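Side-chain contact in Tv2483 (Treponema vincentii, PDB 6DET), which binds L-arginine with high selectivity and probably serves as the lipoprotein solute receptor of an ABC transporter: residues K170-I175 and Y179-S184. Sequence-based numbering, arbitrary orientation.
Sequences KAMATI and YEALDS
M172 and A181, whose CA atoms lie 9.3 Å apart, mark where the end of strand 167-172 faces helix 175-184; the backbones then converge until the CA atoms of I175 and Y179 are 7.0 Å apart. T174 occupies the N-cap between strand and helix, its OG1 accepting from Q177 N. In the first turn that follows, Y179 N donates to I175 O at 3.5 Å, a weak i+4 to i bond, although fairly straight at 158°. M172 runs extended beyond CG (chi2 -159°, chi3 156°), which carries its methyl CE alongside the helix to 3.7 Å from A181 CB, with SD slightly farther off. I175 and Y179 project side by side in the same direction: branch methyl CG2 of I175 lies 4.1 Å from ring atom CE2 of Y179, while I175 O sits at the ring edge, near its plane, 3.6 Å from Y179 CD2. The I175 side chain touches P47 and E148 and lies about 4 Å from the bound arginine. The Y179 side chain meets the Y207 ring and packs on strand 189-193. Strands 167-172 and 189-193 both run parallel to strand 143-148, which lies between them, and helix 175-184 links them in a beta-alpha-beta crossover, of which this contact is the first strand-to-helix connection.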
ATOM      1  N   LYS A 170     -13.238  -6.112 -12.767  1.00 44.21           N
ATOM      2  CA  LYS A 170     -13.226  -7.376 -12.031  1.00 44.46           C
ATOM      3  C   LYS A 170     -12.321  -7.211 -10.820  1.00 45.63           C
ATOM      4  O   LYS A 170     -11.140  -6.890 -10.967  1.00 41.72           O
ATOM      5  CB  LYS A 170     -12.739  -8.545 -12.890  1.00 53.11           C
ATOM      6  CG  LYS A 170     -13.791  -9.079 -13.832  1.00 87.95           C
ATOM      7  CD  LYS A 170     -13.299 -10.290 -14.597  1.00131.27           C
ATOM      8  CE  LYS A 170     -14.353 -10.765 -15.575  1.00164.31           C
ATOM      9  NZ  LYS A 170     -15.630 -11.101 -14.892  1.00182.18           N
ATOM     10  N   ALA A 171     -12.874  -7.438  -9.634  1.00 48.58           N
ATOM     11  CA  ALA A 171     -12.124  -7.330  -8.390  1.00 39.67           C
ATOM     12  C   ALA A 171     -11.600  -8.700  -7.986  1.00 45.38           C
ATOM     13  O   ALA A 171     -12.354  -9.681  -7.972  1.00 47.19           O
ATOM     14  CB  ALA A 171     -12.994  -6.757  -7.273  1.00 45.55           C
ATOM     15  N   MET A 172     -10.315  -8.763  -7.662  1.00 45.17           N
ATOM     16  CA  MET A 172      -9.649  -9.997  -7.286  1.00 50.55           C
ATOM     17  C   MET A 172      -8.977  -9.858  -5.926  1.00 49.41           C
ATOM     18  O   MET A 172      -8.738  -8.755  -5.430  1.00 41.81           O
ATOM     19  CB  MET A 172      -8.648 -10.373  -8.370  1.00 50.85           C
ATOM     20  CG  MET A 172      -9.279 -10.193  -9.738  1.00 59.51           C
ATOM     21  SD  MET A 172      -8.486 -11.112 -11.059  1.00 66.18           S
ATOM     22  CE  MET A 172      -9.852 -11.225 -12.220  1.00 79.21           C
ATOM     23  N   ALA A 173      -8.690 -11.002  -5.308  1.00 39.85           N
ATOM     24  CA  ALA A 173      -8.262 -11.028  -3.915  1.00 39.45           C
ATOM     25  C   ALA A 173      -6.761 -10.877  -3.707  1.00 48.73           C
ATOM     26  O   ALA A 173      -6.338 -10.553  -2.585  1.00 48.96           O
ATOM     27  CB  ALA A 173      -8.708 -12.348  -3.265  1.00 47.53           C
ATOM     28  N   THR A 174      -5.941 -11.155  -4.718  1.00 40.78           N
ATOM     29  CA  THR A 174      -4.501 -10.958  -4.607  1.00 44.91           C
ATOM     30  C   THR A 174      -3.940 -10.278  -5.848  1.00 46.14           C
ATOM     31  O   THR A 174      -4.566 -10.217  -6.918  1.00 41.75           O
ATOM     32  CB  THR A 174      -3.740 -12.273  -4.410  1.00 44.57           C
ATOM     33  OG1 THR A 174      -3.721 -13.009  -5.641  1.00 41.25           O
ATOM     34  CG2 THR A 174      -4.392 -13.145  -3.331  1.00 42.13           C
ATOM     35  N   ILE A 175      -2.687  -9.853  -5.714  1.00 37.83           N
ATOM     36  CA  ILE A 175      -2.001  -9.243  -6.848  1.00 43.89           C
ATOM     37  C   ILE A 175      -1.663 -10.308  -7.884  1.00 46.87           C
ATOM     38  O   ILE A 175      -1.744 -10.065  -9.098  1.00 43.29           O
ATOM     39  CB  ILE A 175      -0.747  -8.495  -6.362  1.00 39.96           C
ATOM     40  CG1 ILE A 175      -1.139  -7.319  -5.446  1.00 38.46           C
ATOM     41  CG2 ILE A 175       0.087  -8.012  -7.550  1.00 39.32           C
ATOM     42  CD1 ILE A 175       0.044  -6.759  -4.650  1.00 38.13           C
ATOM     43  N   TYR A 179      -2.361 -10.724 -12.442  1.00 38.92           N
ATOM     44  CA  TYR A 179      -1.493 -11.110 -13.553  1.00 43.30           C
ATOM     45  C   TYR A 179      -1.956 -12.407 -14.187  1.00 51.19           C
ATOM     46  O   TYR A 179      -1.787 -12.598 -15.402  1.00 54.02           O
ATOM     47  CB  TYR A 179      -0.042 -11.221 -13.072  1.00 45.14           C
ATOM     48  CG  TYR A 179       0.598  -9.870 -12.882  1.00 42.83           C
ATOM     49  CD1 TYR A 179       1.136  -9.192 -13.964  1.00 46.50           C
ATOM     50  CD2 TYR A 179       0.664  -9.272 -11.621  1.00 39.93           C
ATOM     51  CE1 TYR A 179       1.707  -7.970 -13.820  1.00 42.85           C
ATOM     52  CE2 TYR A 179       1.244  -8.009 -11.460  1.00 41.84           C
ATOM     53  CZ  TYR A 179       1.763  -7.372 -12.578  1.00 48.05           C
ATOM     54  OH  TYR A 179       2.343  -6.132 -12.491  1.00 43.10           O
ATOM     55  N   GLU A 180      -2.554 -13.295 -13.395  1.00 45.41           N
ATOM     56  CA  GLU A 180      -3.093 -14.536 -13.950  1.00 53.99           C
ATOM     57  C   GLU A 180      -4.236 -14.249 -14.911  1.00 49.52           C
ATOM     58  O   GLU A 180      -4.340 -14.884 -15.968  1.00 50.84           O
ATOM     59  CB  GLU A 180      -3.581 -15.453 -12.834  1.00 77.60           C
ATOM     60  CG  GLU A 180      -2.483 -16.060 -11.996  1.00101.94           C
ATOM     61  CD  GLU A 180      -3.010 -16.672 -10.712  1.00 93.40           C
ATOM     62  OE1 GLU A 180      -4.244 -16.842 -10.587  1.00 86.19           O
ATOM     63  OE2 GLU A 180      -2.186 -16.978  -9.827  1.00 83.28           O
ATOM     64  N   ALA A 181      -5.123 -13.321 -14.550  1.00 51.71           N
ATOM     65  CA  ALA A 181      -6.212 -12.960 -15.449  1.00 53.88           C
ATOM     66  C   ALA A 181      -5.669 -12.271 -16.693  1.00 54.80           C
ATOM     67  O   ALA A 181      -6.182 -12.476 -17.800  1.00 50.15           O
ATOM     68  CB  ALA A 181      -7.214 -12.064 -14.723  1.00 46.70           C
ATOM     69  N   LEU A 182      -4.609 -11.472 -16.530  1.00 55.37           N
ATOM     70  CA  LEU A 182      -3.988 -10.814 -17.673  1.00 49.21           C
ATOM     71  C   LEU A 182      -3.348 -11.834 -18.604  1.00 57.49           C
ATOM     72  O   LEU A 182      -3.472 -11.726 -19.832  1.00 55.74           O
ATOM     73  CB  LEU A 182      -2.953  -9.784 -17.197  1.00 44.50           C
ATOM     74  CG  LEU A 182      -2.448  -8.808 -18.260  1.00 52.75           C
ATOM     75  CD1 LEU A 182      -3.596  -7.995 -18.837  1.00 51.95           C
ATOM     76  CD2 LEU A 182      -1.374  -7.894 -17.712  1.00 55.80           C
ATOM     77  N   ASP A 183      -2.660 -12.829 -18.042  1.00 55.27           N
ATOM     78  CA  ASP A 183      -2.159 -13.934 -18.858  1.00 59.30           C
ATOM     79  C   ASP A 183      -3.307 -14.754 -19.434  1.00 60.05           C
ATOM     80  O   ASP A 183      -3.203 -15.274 -20.553  1.00 63.63           O
ATOM     81  CB  ASP A 183      -1.233 -14.824 -18.018  1.00 55.40           C
ATOM     82  CG  ASP A 183      -0.059 -14.060 -17.407  1.00 60.11           C
ATOM     83  OD1 ASP A 183       0.264 -12.944 -17.874  1.00 58.44           O
ATOM     84  OD2 ASP A 183       0.550 -14.580 -16.448  1.00 61.25           O
ATOM     85  N   SER A 184      -4.413 -14.866 -18.694  1.00 73.01           N
ATOM     86  CA  SER A 184      -5.520 -15.727 -19.103  1.00 71.34           C
ATOM     87  C   SER A 184      -6.319 -15.137 -20.253  1.00 70.39           C
ATOM     88  O   SER A 184      -6.875 -15.882 -21.054  1.00 69.42           O
ATOM     89  CB  SER A 184      -6.475 -15.968 -17.930  1.00 72.26           C
ATOM     90  OG  SER A 184      -5.890 -16.750 -16.906  1.00 74.53           O
TER